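Local coordinates for protein alpha-1,2-mannosidase (Trichoderma reesei, PDB 1HCU) that probably trims alpha-1,2-linked mannose residues from high-mannose N-glycans, as a calcium-dependent family 47 glycoside hydrolase, at residues D49-W54 with I103-G108; G220-F225 with G231-S236. All coordinates share one frame; numbering follows the deposited sequence.

Contact 1: residues D49-W54 with I103-G108; sequences DERNGW and IRYLGG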
loop_
_atom_site.group_PDB
_atom_site.type_symbol
_atom_site.label_atom_id
_atom_site.label_comp_id
_atom_site.label_asym_id
_atom_site.label_seq_id
_atom_site.Cartn_x
_atom_site.Cartn_y
_atom_site.Cartn_z
ATOM N N ASP A 49 9.767 9.955 15.084
ATOM C CA ASP A 49 10.597 8.936 14.461
ATOM C C ASP A 49 9.951 7.549 14.595
ATOM O O ASP A 49 10.574 6.615 15.104
ATOM C CB ASP A 49 12.002 8.948 15.075
ATOM C CG ASP A 49 12.878 10.066 14.514
ATOM O OD1 ASP A 49 12.985 10.173 13.273
ATOM O OD2 ASP A 49 13.470 10.836 15.307
ATOM N N GLU A 50 8.701 7.427 14.135
ATOM C CA GLU A 50 7.954 6.161 14.192
ATOM C C GLU A 50 8.630 5.086 13.356
ATOM O O GLU A 50 8.442 3.895 13.585
ATOM C CB GLU A 50 6.522 6.326 13.659
ATOM C CG GLU A 50 5.645 7.307 14.414
ATOM C CD GLU A 50 4.218 7.375 13.853
ATOM O OE1 GLU A 50 4.054 7.568 12.622
ATOM O OE2 GLU A 50 3.260 7.241 14.646
ATOM N N ARG A 51 9.404 5.522 12.373
ATOM C CA ARG A 51 10.092 4.606 11.479
ATOM C C ARG A 51 11.547 4.416 11.900
ATOM O O ARG A 51 12.457 4.411 11.066
ATOM C CB ARG A 51 10.015 5.147 10.049
ATOM C CG ARG A 51 9.376 4.212 9.018
ATOM C CD ARG A 51 7.997 3.689 9.447
ATOM N NE ARG A 51 8.122 2.534 10.332
ATOM C CZ ARG A 51 7.134 2.028 11.058
ATOM N NH1 ARG A 51 5.919 2.570 11.010
ATOM N NH2 ARG A 51 7.370 0.994 11.853
ATOM N N ASN A 52 11.762 4.282 13.203
ATOM C CA ASN A 52 13.100 4.059 13.742
ATOM C C ASN A 52 14.121 5.179 13.486
ATOM O O ASN A 52 15.321 4.980 13.663
ATOM C CB ASN A 52 13.637 2.722 13.216
ATOM C CG ASN A 52 12.741 1.558 13.585
ATOM O OD1 ASN A 52 12.563 1.252 14.758
ATOM N ND2 ASN A 52 12.157 0.915 12.583
ATOM N N GLY A 53 13.645 6.346 13.064
ATOM C CA GLY A 53 14.536 7.466 12.841
ATOM C C GLY A 53 15.510 7.396 11.675
ATOM O O GLY A 53 16.549 8.062 11.695
ATOM N N TRP A 54 15.187 6.603 10.660
ATOM C CA TRP A 54 16.054 6.493 9.502
ATOM C C TRP A 54 15.705 7.513 8.409
ATOM O O TRP A 54 16.380 7.578 7.384
ATOM C CB TRP A 54 16.015 5.065 8.925
ATOM C CG TRP A 54 16.766 4.051 9.761
ATOM C CD1 TRP A 54 18.019 4.198 10.303
ATOM C CD2 TRP A 54 16.325 2.735 10.125
ATOM N NE1 TRP A 54 18.380 3.056 10.983
ATOM C CE2 TRP A 54 17.361 2.142 10.890
ATOM C CE3 TRP A 54 15.157 1.998 9.882
ATOM C CZ2 TRP A 54 17.264 0.846 11.412
ATOM C CZ3 TRP A 54 15.061 0.706 10.402
ATOM C CH2 TRP A 54 16.112 0.147 11.161
ATOM N N ILE A 103 8.677 -2.506 3.277
ATOM C CA ILE A 103 7.910 -1.826 2.240
ATOM C C ILE A 103 8.309 -0.367 2.004
ATOM O O ILE A 103 8.245 0.121 0.869
ATOM C CB ILE A 103 6.380 -1.915 2.535
ATOM C CG1 ILE A 103 6.018 -1.073 3.760
ATOM C CG2 ILE A 103 5.981 -3.371 2.755
ATOM C CD1 ILE A 103 4.522 -1.016 4.056
ATOM N N ARG A 104 8.730 0.322 3.062
ATOM C CA ARG A 104 9.134 1.728 2.933
ATOM C C ARG A 104 10.600 1.918 2.539
ATOM O O ARG A 104 10.906 2.416 1.459
ATOM C CB ARG A 104 8.886 2.488 4.242
ATOM C CG ARG A 104 7.433 2.748 4.591
ATOM C CD ARG A 104 7.352 3.719 5.759
ATOM N NE ARG A 104 5.979 4.028 6.130
ATOM C CZ ARG A 104 5.092 3.119 6.517
ATOM N NH1 ARG A 104 5.448 1.843 6.580
ATOM N NH2 ARG A 104 3.855 3.482 6.839
ATOM N N TYR A 105 11.503 1.520 3.424
ATOM C CA TYR A 105 12.927 1.700 3.181
ATOM C C TYR A 105 13.504 0.847 2.054
ATOM O O TYR A 105 13.996 1.370 1.057
ATOM C CB TYR A 105 13.684 1.470 4.489
ATOM C CG TYR A 105 13.390 2.540 5.523
ATOM C CD1 TYR A 105 12.685 2.247 6.692
ATOM C CD2 TYR A 105 13.850 3.849 5.341
ATOM C CE1 TYR A 105 12.455 3.238 7.664
ATOM C CE2 TYR A 105 13.628 4.839 6.299
ATOM C CZ TYR A 105 12.937 4.528 7.461
ATOM O OH TYR A 105 12.779 5.499 8.430
ATOM N N LEU A 106 13.433 -0.465 2.212
ATOM C CA LEU A 106 13.935 -1.363 1.201
ATOM C C LEU A 106 13.222 -1.077 -0.133
ATOM O O LEU A 106 13.859 -0.928 -1.178
ATOM C CB LEU A 106 13.708 -2.806 1.664
ATOM C CG LEU A 106 14.477 -3.876 0.905
ATOM C CD1 LEU A 106 15.954 -3.505 0.920
ATOM C CD2 LEU A 106 14.246 -5.253 1.534
ATOM N N GLY A 107 11.896 -0.975 -0.090
ATOM C CA GLY A 107 11.142 -0.686 -1.305
ATOM C C GLY A 107 11.519 0.651 -1.914
ATOM O O GLY A 107 11.759 0.756 -3.116
ATOM N N GLY A 108 11.579 1.682 -1.075
ATOM C CA GLY A 108 11.925 3.012 -1.551
ATOM C C GLY A 108 13.302 3.105 -2.185
ATOM O O GLY A 108 13.470 3.774 -3.204
#
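Tyr-105 reaches from its helix into the bend of the 49-54 loop and is held there by one hydrogen bond. Its hydroxyl donates to the backbone carbonyl of Arg-51, with Tyr-105 OH 2.9 Å from Arg-51 O. The donor is tilted 17° from the carbonyl plane. This is the tight part of the contact. CB of Arg-51 lies 3.2 Å from Tyr-105 OH, and CG of Arg-51 rests near CE1 of the tyrosine ring. CB of Trp-54 packs 3.5 Å from Tyr-105 CZ. The Trp-54 indole makes an edge-to-face pair with the tyrosine: the edge at CE3 points to the phenol face, and the planes stand at 86°. CG of Trp-54 lies beside its backbone N (chi1 -74°), which swings the indole to the tyrosine. Phe-86 also meets the indole ring.

The fold is the (alpha/alpha)7 barrel of glycoside hydrolase family 47. Helix 98-117 carries Tyr-105, and the loop linking strand 46-48 to helix 56-67 supplies the other side. Two overlapping beta turns, type I from Asp-49 and type I' from Arg-51, curl this loop so that the Arg-51 carbonyl meets the hydroxyl.

The looser side is formed by the two arginines. Arg-51 is partly exposed, and its chain bends at chi2 and chi3. Arg-51 CD lies over one face of the Arg-104 guanidinium and 3.7 Å from Arg-104 CD. NH1 of Arg-51 and NH1 of Arg-104 stay 4.5 Å apart, and no hydrogen bond links these side chains. Arg-104 is buried, and its charge is met by a salt bridge to Glu-100, the predicted proton donor. Ser-451 takes a hydrogen bond from Arg-104 NE.

Contact 2: residues G220-F225 with G231-S236; sequences GLIGTF and GTFQDS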
loop_
_atom_site.group_PDB
_atom_site.type_symbol
_atom_site.label_atom_id
_atom_site.label_comp_id
_atom_site.label_asym_id
_atom_site.label_seq_id
_atom_site.Cartn_x
_atom_site.Cartn_y
_atom_site.Cartn_z
ATOM N N GLY A 220 -8.393 -20.772 -1.135
ATOM C CA GLY A 220 -7.606 -19.567 -1.333
ATOM C C GLY A 220 -7.717 -18.543 -0.212
ATOM O O GLY A 220 -6.844 -17.689 -0.070
ATOM N N LEU A 221 -8.786 -18.620 0.578
ATOM C CA LEU A 221 -8.985 -17.693 1.687
ATOM C C LEU A 221 -8.455 -18.304 2.981
ATOM O O LEU A 221 -9.179 -18.982 3.723
ATOM C CB LEU A 221 -10.469 -17.330 1.823
ATOM C CG LEU A 221 -10.997 -16.595 0.585
ATOM C CD1 LEU A 221 -12.465 -16.213 0.766
ATOM C CD2 LEU A 221 -10.148 -15.345 0.342
ATOM N N ILE A 222 -7.174 -18.042 3.225
ATOM C CA ILE A 222 -6.436 -18.549 4.376
ATOM C C ILE A 222 -6.665 -17.802 5.680
ATOM O O ILE A 222 -7.353 -16.781 5.720
ATOM C CB ILE A 222 -4.909 -18.547 4.070
ATOM C CG1 ILE A 222 -4.408 -17.114 3.818
ATOM C CG2 ILE A 222 -4.642 -19.391 2.824
ATOM C CD1 ILE A 222 -2.883 -16.987 3.682
ATOM N N GLY A 223 -6.071 -18.324 6.749
ATOM C CA GLY A 223 -6.189 -17.712 8.065
ATOM C C GLY A 223 -5.285 -16.494 8.173
ATOM O O GLY A 223 -4.550 -16.183 7.238
ATOM N N THR A 224 -5.321 -15.821 9.320
ATOM C CA THR A 224 -4.546 -14.610 9.543
ATOM C C THR A 224 -3.198 -14.785 10.250
ATOM O O THR A 224 -2.214 -14.147 9.881
ATOM C CB THR A 224 -5.384 -13.580 10.345
ATOM O OG1 THR A 224 -6.597 -13.292 9.642
ATOM C CG2 THR A 224 -4.612 -12.283 10.546
ATOM N N PHE A 225 -3.153 -15.639 11.266
ATOM C CA PHE A 225 -1.916 -15.842 12.020
ATOM C C PHE A 225 -1.244 -17.191 11.808
ATOM O O PHE A 225 -1.893 -18.238 11.826
ATOM C CB PHE A 225 -2.183 -15.614 13.505
ATOM C CG PHE A 225 -2.884 -14.311 13.792
ATOM C CD1 PHE A 225 -4.241 -14.289 14.112
ATOM C CD2 PHE A 225 -2.188 -13.106 13.730
ATOM C CE1 PHE A 225 -4.895 -13.088 14.369
ATOM C CE2 PHE A 225 -2.832 -11.896 13.983
ATOM C CZ PHE A 225 -4.187 -11.888 14.305
ATOM N N GLY A 231 5.077 -23.026 11.322
ATOM C CA GLY A 231 4.390 -22.487 10.164
ATOM C C GLY A 231 2.980 -22.983 9.903
ATOM O O GLY A 231 2.545 -23.029 8.759
ATOM N N THR A 232 2.251 -23.350 10.946
ATOM C CA THR A 232 0.887 -23.832 10.748
ATOM C C THR A 232 -0.125 -22.762 11.120
ATOM O O THR A 232 0.142 -21.919 11.972
ATOM C CB THR A 232 0.612 -25.087 11.601
ATOM O OG1 THR A 232 0.645 -24.737 12.989
ATOM C CG2 THR A 232 1.665 -26.157 11.325
ATOM N N PHE A 233 -1.284 -22.779 10.472
ATOM C CA PHE A 233 -2.319 -21.793 10.779
ATOM C C PHE A 233 -3.097 -22.216 12.011
ATOM O O PHE A 233 -3.240 -23.405 12.293
ATOM C CB PHE A 233 -3.291 -21.627 9.609
ATOM C CG PHE A 233 -2.690 -20.958 8.410
ATOM C CD1 PHE A 233 -1.741 -21.613 7.634
ATOM C CD2 PHE A 233 -3.071 -19.667 8.059
ATOM C CE1 PHE A 233 -1.179 -20.996 6.524
ATOM C CE2 PHE A 233 -2.513 -19.038 6.947
ATOM C CZ PHE A 233 -1.564 -19.704 6.176
ATOM N N GLN A 234 -3.610 -21.229 12.735
ATOM C CA GLN A 234 -4.370 -21.481 13.954
ATOM C C GLN A 234 -5.775 -20.879 13.921
ATOM O O GLN A 234 -6.501 -20.930 14.921
ATOM C CB GLN A 234 -3.617 -20.899 15.135
ATOM C CG GLN A 234 -3.160 -19.493 14.867
ATOM C CD GLN A 234 -2.836 -18.764 16.130
ATOM O OE1 GLN A 234 -2.004 -19.213 16.925
ATOM N NE2 GLN A 234 -3.496 -17.628 16.339
ATOM N N ASP A 235 -6.147 -20.297 12.782
ATOM C CA ASP A 235 -7.465 -19.689 12.633
ATOM C C ASP A 235 -7.919 -19.713 11.171
ATOM O O ASP A 235 -7.121 -19.972 10.267
ATOM C CB ASP A 235 -7.430 -18.247 13.139
ATOM C CG ASP A 235 -6.533 -17.358 12.296
ATOM O OD1 ASP A 235 -6.936 -17.003 11.170
ATOM O OD2 ASP A 235 -5.418 -17.028 12.759
ATOM N N SER A 236 -9.201 -19.443 10.953
ATOM C CA SER A 236 -9.760 -19.423 9.613
ATOM C C SER A 236 -10.421 -18.073 9.329
ATOM O O SER A 236 -11.431 -18.005 8.630
ATOM C CB SER A 236 -10.789 -20.546 9.459
ATOM O OG SER A 236 -10.204 -21.809 9.733
#
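Ile-222 begins the contact by resting against Phe-233. Ile-222 CB is 3.8 Å from Phe-233 CE2, and its CD1 touches CE2 and CZ. Val-175 of helix 175-178 touches both side chains.

Gly-223 comes next, with its carbonyl O at the edge of the Phe-233 ring. Gly-223 CA makes a CA-H...O contact of 3.3 Å with the Asp-235 carbonyl O. A side chain here would clash with that oxygen.

Thr-224 and Phe-225 then present two successive backbone N-H groups to one carboxylate. Thr-224 N donates to Asp-235 OD1 at 2.7 Å and nearly straight (170°). Phe-225 N donates to Asp-235 OD2 at 3.0 Å. Both oxygens use their syn lone pairs, and this two-pronged grip fixes the rotation of the carboxylate. In this (alpha/alpha)7 barrel protein, the bonds tie the start of strand 225-227 to the loop leading into strand 237-238. Asp-235 CG lies between its backbone N and carbonyl carbon (chi1 65°), which turns the acid toward the 220-225 backbone. OD1 also accepts from Ser-237 N, an Asx turn. Replacing Asp-235 by an alanine removes the carboxylate, which would probably leave the N-H groups of Thr-224, Phe-225 and Ser-237 without this acceptor.

Asp-235 OD2 lies at the edge of the Phe-225 ring, 3.3 Å from Phe-225 CD1. At the exposed margin, Gln-234 NE2 lies 3.7 Å from Phe-225 CB.

Contact 1 is buried: its centre lies about 14 Å from that of the chain. Contact 2 is only partly buried, with its centre about 22 Å out. The two share no helix or strand, and their nearest atoms are about 15 Å apart. Contact 1 joins a loop to helix 98-117 beside a predicted catalytic residue. It depends on aromatic packing and one side-chain-to-backbone bond. Contact 2 is local, between loops only six residues apart at their closest ends, and Thr-232 lies beside an N-linked glycan. The Arg-104 charge is answered by Glu-100, outside the two segments, while the Asp-235 carboxylate is met by backbone N-H groups.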